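Local coordinates for Lmo0305 protein (Listeria monocytogenes, PDB 3PJ0), which is of undescribed function but belongs to the beta-eliminating lyase family of pyridoxal-phosphate-dependent proteins and carries that cofactor bound covalently in its chain, at residues 280-285 with 290-295; 320-325 with 330-335. All coordinates share one frame; numbering follows the deposited sequence.

Contact 1: residues 280-285 with 290-295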
ATOM      1  N   VAL A 280      28.257   4.355  30.412  1.00 20.06           N
ATOM      2  CA  VAL A 280      27.418   4.619  29.263  1.00 18.55           C
ATOM      3  C   VAL A 280      28.339   4.913  28.089  1.00 17.84           C
ATOM      4  O   VAL A 280      29.296   5.696  28.227  1.00 16.94           O
ATOM      5  CB  VAL A 280      26.504   5.856  29.480  1.00 17.65           C
ATOM      6  CG1 VAL A 280      25.569   6.071  28.268  1.00 17.72           C
ATOM      7  CG2 VAL A 280      25.689   5.756  30.792  1.00 18.23           C
ATOM      8  N   LYS A 281      28.074   4.270  26.950  1.00 17.36           N
ATOM      9  CA  LYS A 281      28.767   4.585  25.706  1.00 16.81           C
ATOM     10  C   LYS A 281      27.769   4.603  24.530  1.00 16.46           C
ATOM     11  O   LYS A 281      26.663   4.079  24.647  1.00 16.81           O
ATOM     12  CB  LYS A 281      29.863   3.559  25.410  1.00 17.66           C
ATOM     13  CG  LYS A 281      29.348   2.169  24.938  1.00 21.00           C
ATOM     14  CD  LYS A 281      30.479   1.145  24.716  1.00 24.22           C
ATOM     15  CE  LYS A 281      29.923  -0.203  24.220  1.00 27.02           C
ATOM     16  NZ  LYS A 281      30.987  -1.232  23.957  1.00 28.27           N
ATOM     17  N   THR A 282      28.159   5.206  23.411  1.00 15.34           N
ATOM     18  CA  THR A 282      27.363   5.097  22.204  1.00 15.32           C
ATOM     19  C   THR A 282      28.068   4.273  21.124  1.00 14.57           C
ATOM     20  O   THR A 282      29.304   4.131  21.123  1.00 14.55           O
ATOM     21  CB  THR A 282      26.954   6.462  21.629  1.00 14.76           C
ATOM     22  OG1 THR A 282      28.092   7.177  21.122  1.00 15.79           O
ATOM     23  CG2 THR A 282      26.210   7.283  22.686  1.00 15.13           C
ATOM     24  N   VAL A 283      27.263   3.709  20.214  1.00 14.24           N
ATOM     25  CA  VAL A 283      27.763   3.025  19.052  1.00 14.34           C
ATOM     26  C   VAL A 283      27.008   3.595  17.836  1.00 13.55           C
ATOM     27  O   VAL A 283      25.799   3.524  17.797  1.00 14.46           O
ATOM     28  CB  VAL A 283      27.552   1.519  19.112  1.00 14.17           C
ATOM     29  CG1 VAL A 283      28.068   0.873  17.823  1.00 15.92           C
ATOM     30  CG2 VAL A 283      28.209   0.931  20.366  1.00 14.91           C
ATOM     31  N   PRO A 284      27.710   4.231  16.894  1.00 13.91           N
ATOM     32  CA  PRO A 284      29.145   4.482  16.956  1.00 14.48           C
ATOM     33  C   PRO A 284      29.445   5.507  18.065  1.00 15.04           C
ATOM     34  O   PRO A 284      28.543   6.226  18.520  1.00 13.47           O
ATOM     35  CB  PRO A 284      29.470   5.061  15.576  1.00 14.31           C
ATOM     36  CG  PRO A 284      28.201   5.371  14.905  1.00 13.78           C
ATOM     37  CD  PRO A 284      27.067   4.849  15.712  1.00 13.61           C
ATOM     38  N   GLU A 285      30.705   5.587  18.505  1.00 15.47           N
ATOM     39  CA  GLU A 285      31.066   6.545  19.559  1.00 16.07           C
ATOM     40  C   GLU A 285      30.772   7.979  19.125  1.00 15.09           C
ATOM     41  O   GLU A 285      30.245   8.788  19.914  1.00 15.03           O
ATOM     42  CB  GLU A 285      32.545   6.373  19.948  0.67 16.84           C
ATOM     43  CG  GLU A 285      33.053   7.413  20.958  0.67 19.17           C
ATOM     44  CD  GLU A 285      34.485   7.157  21.447  0.67 23.42           C
ATOM     45  OE1 GLU A 285      35.053   6.057  21.193  0.67 23.96           O
ATOM     46  OE2 GLU A 285      35.030   8.073  22.110  0.67 23.55           O
ATOM     47  N   ASN A 290      22.047  11.142  12.096  1.00 10.30           N
ATOM     48  CA  ASN A 290      21.199  11.633  13.171  1.00 10.47           C
ATOM     49  C   ASN A 290      20.913  10.568  14.240  1.00  9.98           C
ATOM     50  O   ASN A 290      20.211  10.834  15.213  1.00 11.23           O
ATOM     51  CB  ASN A 290      19.876  12.116  12.581  1.00  9.18           C
ATOM     52  CG  ASN A 290      19.075  11.015  12.032  1.00 10.75           C
ATOM     53  OD1 ASN A 290      19.622  10.112  11.359  1.00 12.48           O
ATOM     54  ND2 ASN A 290      17.762  11.033  12.301  1.00 10.69           N
HETATM   55  N   MSE A 291      21.456   9.367  14.059  1.00  9.76           N
HETATM   56  CA  MSE A 291      21.158   8.268  14.938  1.00 10.30           C
HETATM   57  C   MSE A 291      22.371   7.633  15.572  1.00 10.34           C
HETATM   58  O   MSE A 291      23.508   7.834  15.135  1.00 11.64           O
HETATM   59  CB  MSE A 291      20.396   7.182  14.178  1.00 10.06           C
HETATM   60  CG  MSE A 291      21.200   6.407  13.168  1.00 11.28           C
HETATM   61 SE   MSE A 291      20.308   4.770  12.574  0.75  9.74          SE
HETATM   62  CE  MSE A 291      20.354   3.809  14.256  1.00 11.55           C
ATOM     63  N   PHE A 292      22.098   6.840  16.604  1.00  9.31           N
ATOM     64  CA  PHE A 292      23.114   6.080  17.312  1.00  9.63           C
ATOM     65  C   PHE A 292      22.388   5.201  18.330  1.00 10.41           C
ATOM     66  O   PHE A 292      21.189   5.360  18.550  1.00 10.17           O
ATOM     67  CB  PHE A 292      24.177   6.978  17.992  1.00  9.95           C
ATOM     68  CG  PHE A 292      23.619   7.987  18.943  1.00  9.26           C
ATOM     69  CD1 PHE A 292      23.400   7.669  20.276  1.00 11.73           C
ATOM     70  CD2 PHE A 292      23.305   9.286  18.501  1.00 11.15           C
ATOM     71  CE1 PHE A 292      22.865   8.627  21.162  1.00 10.56           C
ATOM     72  CE2 PHE A 292      22.774  10.212  19.371  1.00 10.17           C
ATOM     73  CZ  PHE A 292      22.553   9.897  20.697  1.00 10.88           C
ATOM     74  N   HIS A 293      23.126   4.249  18.889  1.00 11.06           N
ATOM     75  CA  HIS A 293      22.639   3.372  19.946  1.00 11.22           C
ATOM     76  C   HIS A 293      23.395   3.711  21.228  1.00 12.15           C
ATOM     77  O   HIS A 293      24.554   4.025  21.184  1.00 12.02           O
ATOM     78  CB  HIS A 293      22.894   1.929  19.539  1.00 10.56           C
ATOM     79  CG  HIS A 293      21.974   1.452  18.477  1.00 11.40           C
ATOM     80  ND1 HIS A 293      21.977   0.156  18.005  1.00 11.94           N
ATOM     81  CD2 HIS A 293      20.982   2.096  17.819  1.00 10.15           C
ATOM     82  CE1 HIS A 293      21.046   0.042  17.074  1.00 12.67           C
ATOM     83  NE2 HIS A 293      20.405   1.196  16.977  1.00 12.35           N
ATOM     84  N   VAL A 294      22.709   3.652  22.367  1.00 13.01           N
ATOM     85  CA  VAL A 294      23.292   3.954  23.697  1.00 12.82           C
ATOM     86  C   VAL A 294      23.332   2.644  24.473  1.00 13.49           C
ATOM     87  O   VAL A 294      22.322   1.965  24.588  1.00 11.94           O
ATOM     88  CB  VAL A 294      22.402   4.976  24.451  1.00 13.79           C
ATOM     89  CG1 VAL A 294      22.926   5.299  25.835  1.00 14.39           C
ATOM     90  CG2 VAL A 294      22.233   6.276  23.593  1.00 13.61           C
ATOM     91  N   TYR A 295      24.499   2.295  24.990  1.00 13.88           N
ATOM     92  CA  TYR A 295      24.720   1.043  25.691  1.00 15.40           C
ATOM     93  C   TYR A 295      25.082   1.319  27.122  1.00 17.10           C
ATOM     94  O   TYR A 295      25.850   2.240  27.406  1.00 17.01           O
ATOM     95  CB  TYR A 295      25.870   0.264  25.040  1.00 15.58           C
ATOM     96  CG  TYR A 295      25.490  -0.598  23.864  1.00 16.47           C
ATOM     97  CD1 TYR A 295      25.198  -0.035  22.613  1.00 16.96           C
ATOM     98  CD2 TYR A 295      25.443  -1.984  23.993  1.00 17.25           C
ATOM     99  CE1 TYR A 295      24.844  -0.833  21.529  1.00 16.29           C
ATOM    100  CE2 TYR A 295      25.112  -2.800  22.907  1.00 18.81           C
ATOM    101  CZ  TYR A 295      24.816  -2.216  21.670  1.00 17.99           C
ATOM    102  OH  TYR A 295      24.467  -3.017  20.600  1.00 16.16           O
TER
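Tyr295 turns one side of its ring toward the strand 280-283, and both Lys281 and Val283 come to that side. Val283 CG2 approaches the ring obliquely, 3.9 Å from Tyr295 CD1. From CG outward the Lys281 chain is fully stretched and climbs beside the phenol, with Lys281 CG 4.0 Å from Tyr295 CB; its NZ stays 6.0 Å from the ring centroid, at most a weak cation-pi attraction. On the opposite face of the sheet the Phe292 ring meets the methyl of Thr282 at a slant, CG2 to CD1 3.7 Å, and farther along Val280 CG1 packs on Val294 CG1. The imidazole of His293 turns from the strand 280-283 toward Glu333.

Four backbone bonds join the strands into an antiparallel hairpin, two in the Lys281-Tyr295 pair and two in the Val283-His293 pair. The straightest runs from Tyr295 N to Lys281 O at 2.8 Å, with 178° at the hydrogen. Beyond Val283 a cis peptide leads into Pro284, whose carbonyl O takes a hydrogen bond from Thr282 OG1 at 2.8 Å; Asn275 of the helix 260-275 also binds that hydroxyl.

The chemistry thus differs by face: Val280, Thr282, Phe292 and Val294 form a buried, mostly apolar layer, with Thr282 and Val294 against Phe274, while the Lys281 face mixes exposed Lys281, partly exposed Val283 and Tyr295, and buried His293, its NE2 satisfied by Glu333.

Contact 2: residues 320-325 with 330-335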
ATOM      1  N   GLY A 320      11.426   4.498  25.416  1.00 19.33           N
ATOM      2  CA  GLY A 320      10.241   3.739  25.869  1.00 19.79           C
ATOM      3  C   GLY A 320      10.507   2.246  26.034  1.00 20.75           C
ATOM      4  O   GLY A 320       9.643   1.481  26.503  1.00 20.01           O
ATOM      5  N   TYR A 321      11.720   1.826  25.696  1.00 20.91           N
ATOM      6  CA  TYR A 321      12.084   0.431  25.797  1.00 21.63           C
ATOM      7  C   TYR A 321      13.582   0.317  26.005  1.00 22.24           C
ATOM      8  O   TYR A 321      14.355   1.257  25.744  1.00 22.61           O
ATOM      9  CB  TYR A 321      11.759  -0.286  24.492  1.00 21.45           C
ATOM     10  CG  TYR A 321      12.706   0.147  23.390  1.00 23.05           C
ATOM     11  CD1 TYR A 321      12.425   1.258  22.617  1.00 24.76           C
ATOM     12  CD2 TYR A 321      13.916  -0.523  23.171  1.00 24.35           C
ATOM     13  CE1 TYR A 321      13.316   1.696  21.645  1.00 24.50           C
ATOM     14  CE2 TYR A 321      14.805  -0.109  22.176  1.00 22.61           C
ATOM     15  CZ  TYR A 321      14.502   0.998  21.427  1.00 23.73           C
ATOM     16  OH  TYR A 321      15.374   1.436  20.463  1.00 22.26           O
ATOM     17  N   LEU A 322      13.982  -0.845  26.492  1.00 22.09           N
ATOM     18  CA  LEU A 322      15.382  -1.173  26.605  1.00 22.26           C
ATOM     19  C   LEU A 322      15.559  -2.574  26.040  1.00 22.21           C
ATOM     20  O   LEU A 322      14.783  -3.475  26.326  1.00 22.97           O
ATOM     21  CB  LEU A 322      15.872  -1.065  28.032  1.00 22.61           C
ATOM     22  CG  LEU A 322      15.989   0.343  28.609  1.00 22.69           C
ATOM     23  CD1 LEU A 322      16.228   0.278  30.087  1.00 21.86           C
ATOM     24  CD2 LEU A 322      17.092   1.144  27.883  1.00 21.11           C
ATOM     25  N   GLN A 323      16.555  -2.738  25.190  1.00 21.85           N
ATOM     26  CA  GLN A 323      16.846  -4.047  24.626  1.00 22.05           C
ATOM     27  C   GLN A 323      17.928  -4.725  25.458  1.00 21.82           C
ATOM     28  O   GLN A 323      19.006  -4.173  25.632  1.00 20.99           O
ATOM     29  CB  GLN A 323      17.327  -3.897  23.172  1.00 21.91           C
ATOM     30  CG  GLN A 323      17.692  -5.199  22.503  1.00 23.96           C
ATOM     31  CD  GLN A 323      16.531  -6.173  22.435  1.00 27.81           C
ATOM     32  OE1 GLN A 323      15.517  -5.887  21.798  1.00 29.48           O
ATOM     33  NE2 GLN A 323      16.681  -7.339  23.071  1.00 27.70           N
ATOM     34  N   GLU A 324      17.628  -5.911  25.978  0.50 22.32           N
ATOM     35  CA  GLU A 324      18.609  -6.693  26.719  0.50 22.88           C
ATOM     36  C   GLU A 324      19.649  -7.205  25.716  0.50 22.64           C
ATOM     37  O   GLU A 324      19.284  -7.780  24.697  0.50 22.40           O
ATOM     38  CB  GLU A 324      17.914  -7.875  27.402  0.50 23.49           C
ATOM     39  CG  GLU A 324      18.850  -8.851  28.088  0.50 24.36           C
ATOM     40  CD  GLU A 324      18.122 -10.060  28.661  0.50 25.22           C
ATOM     41  OE1 GLU A 324      16.924 -10.262  28.338  0.50 26.25           O
ATOM     42  OE2 GLU A 324      18.752 -10.804  29.439  0.50 25.41           O
ATOM     43  N   LYS A 325      20.927  -6.976  25.995  1.00 22.79           N
ATOM     44  CA  LYS A 325      22.034  -7.452  25.115  1.00 23.30           C
ATOM     45  C   LYS A 325      22.827  -8.631  25.712  1.00 24.06           C
ATOM     46  O   LYS A 325      23.312  -9.495  24.979  1.00 24.14           O
ATOM     47  CB  LYS A 325      22.963  -6.284  24.759  0.67 23.07           C
ATOM     48  CG  LYS A 325      22.303  -5.175  23.928  0.67 22.54           C
ATOM     49  CD  LYS A 325      21.959  -5.652  22.512  0.67 22.85           C
ATOM     50  CE  LYS A 325      21.485  -4.518  21.626  0.67 22.01           C
ATOM     51  NZ  LYS A 325      21.261  -4.959  20.203  0.67 21.59           N
ATOM     52  N   CYS A 330      22.442  -3.532  28.426  1.00 17.21           N
ATOM     53  CA  CYS A 330      21.251  -3.233  27.641  1.00 15.76           C
ATOM     54  C   CYS A 330      21.520  -2.004  26.769  1.00 15.42           C
ATOM     55  O   CYS A 330      22.520  -1.275  26.987  1.00 15.24           O
ATOM     56  CB  CYS A 330      20.032  -2.996  28.536  1.00 15.95           C
ATOM     57  SG  CYS A 330      20.206  -1.563  29.624  1.00 18.06           S
ATOM     58  N   ALA A 331      20.617  -1.756  25.824  1.00 13.50           N
ATOM     59  CA  ALA A 331      20.770  -0.630  24.907  1.00 14.09           C
ATOM     60  C   ALA A 331      19.452  -0.118  24.342  1.00 14.50           C
ATOM     61  O   ALA A 331      18.434  -0.793  24.438  1.00 13.28           O
ATOM     62  CB  ALA A 331      21.706  -1.057  23.723  1.00 13.13           C
ATOM     63  N   PHE A 332      19.506   1.066  23.717  1.00 13.62           N
ATOM     64  CA  PHE A 332      18.367   1.621  22.994  1.00 12.78           C
ATOM     65  C   PHE A 332      18.865   2.526  21.906  1.00 12.50           C
ATOM     66  O   PHE A 332      20.046   2.895  21.876  1.00 12.41           O
ATOM     67  CB  PHE A 332      17.364   2.371  23.880  1.00 13.64           C
ATOM     68  CG  PHE A 332      17.896   3.651  24.453  1.00 13.41           C
ATOM     69  CD1 PHE A 332      17.796   4.828  23.749  1.00 14.60           C
ATOM     70  CD2 PHE A 332      18.491   3.681  25.699  1.00 13.56           C
ATOM     71  CE1 PHE A 332      18.307   6.012  24.292  1.00 15.98           C
ATOM     72  CE2 PHE A 332      18.942   4.860  26.241  1.00 16.08           C
ATOM     73  CZ  PHE A 332      18.870   6.019  25.523  1.00 15.53           C
ATOM     74  N   GLU A 333      17.976   2.812  20.971  1.00 11.59           N
ATOM     75  CA  GLU A 333      18.288   3.655  19.832  1.00 11.43           C
ATOM     76  C   GLU A 333      17.710   5.068  19.953  1.00 12.58           C
ATOM     77  O   GLU A 333      16.567   5.243  20.408  1.00 13.43           O
ATOM     78  CB  GLU A 333      17.708   2.981  18.578  1.00 11.27           C
ATOM     79  CG  GLU A 333      17.704   3.777  17.321  1.00 11.49           C
ATOM     80  CD  GLU A 333      17.212   2.949  16.170  1.00 14.36           C
ATOM     81  OE1 GLU A 333      18.007   2.126  15.681  1.00 13.19           O
ATOM     82  OE2 GLU A 333      16.010   3.081  15.807  1.00 13.52           O
ATOM     83  N   VAL A 334      18.474   6.058  19.485  1.00 12.15           N
ATOM     84  CA  VAL A 334      18.024   7.438  19.370  1.00 12.82           C
ATOM     85  C   VAL A 334      18.143   7.890  17.917  1.00 12.17           C
ATOM     86  O   VAL A 334      19.195   7.656  17.291  1.00 12.64           O
ATOM     87  CB  VAL A 334      18.926   8.433  20.149  0.57 13.54           C
ATOM     88  CG1 VAL A 334      18.305   9.853  20.087  0.57 13.99           C
ATOM     89  CG2 VAL A 334      19.158   7.984  21.577  0.57 13.99           C
ATOM     90  N   SER A 335      17.058   8.432  17.356  1.00 11.25           N
ATOM     91  CA  SER A 335      17.093   9.055  16.030  0.75 10.78           C
ATOM     92  C   SER A 335      16.640  10.496  16.218  1.00 11.14           C
ATOM     93  O   SER A 335      15.485  10.739  16.525  1.00 12.53           O
ATOM     94  CB  SER A 335      16.216   8.337  14.994  0.75 10.38           C
ATOM     95  OG  SER A 335      16.623   6.989  14.822  0.75  8.09           O
TER
HETATM   96  O   HOH W   1      14.047   2.677  18.367  1.00 25.44           O
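Tyr321 uses its phenol oxygen where a sheet would normally use a carbonyl: Glu333 N donates to Tyr321 OH at 3.0 Å, with 157° at the hydrogen. CG of Tyr321 lies between its backbone N and carbonyl carbon (chi1 71°), which swings the ring across to the partner strand, so that its OH end meets the backbone at Glu333 and CE2 lies 3.9 Å from Phe332 CB. Next to it, Leu322 and Phe332 run alongside each other in a common direction, with Leu322 CD2 3.6 Å from Phe332 CD2. Regular antiparallel pairing begins only at Gln323 and Ala331, where Gln323 N reaches Ala331 O at 2.8 Å and Ala331 N returns a bond to Gln323 O at 2.9 Å. Cys330 CA makes a C-H...O contact with Gln323 O.

A water bridges the tyrosine end: it bonds to Tyr321 OH at 2.8 Å and donates to Glu333 OE2 at 3.3 Å, linking the phenol, through this long second leg, to the carboxylate of the residue whose N-H it already accepts. The ring and carboxylate planes stand nearly perpendicular, 84° apart. The other oxygen, Glu333 OE1, forms a salt bridge with Arg148 and accepts a hydrogen bond from His293, which together would be expected to stabilise its negative charge.

Farther out, Leu322 and Cys330 press on the helix 300-314, both touching Ile303, while Phe332 reaches Phe274 of the helix 260-275. The strand 329-335 has the strand 291-296 along one edge; on its other side lies the strand 323-326, outermost in the four-stranded antiparallel sheet within the chain.

How the contacts relate
After the helix 260-275, the chain enters contact 1, which closes the short loop at 286-289 as a hairpin. It then passes through the helix 300-314 and returns for contact 2, whose hairpin turns between 325 and 330. The contacts follow in series; neither encloses nor crosses the other. In space their second strands lie next to each other, giving the sheet order 280-283, 291-296, 329-335, 323-326. Val294 N to Phe332 O, 2.8 Å, is a probable backbone bond at this seam, and Val294 O packs on Ala331 CB there. Together they form one antiparallel sheet, with the helices 260-275 and 300-314 packed against it.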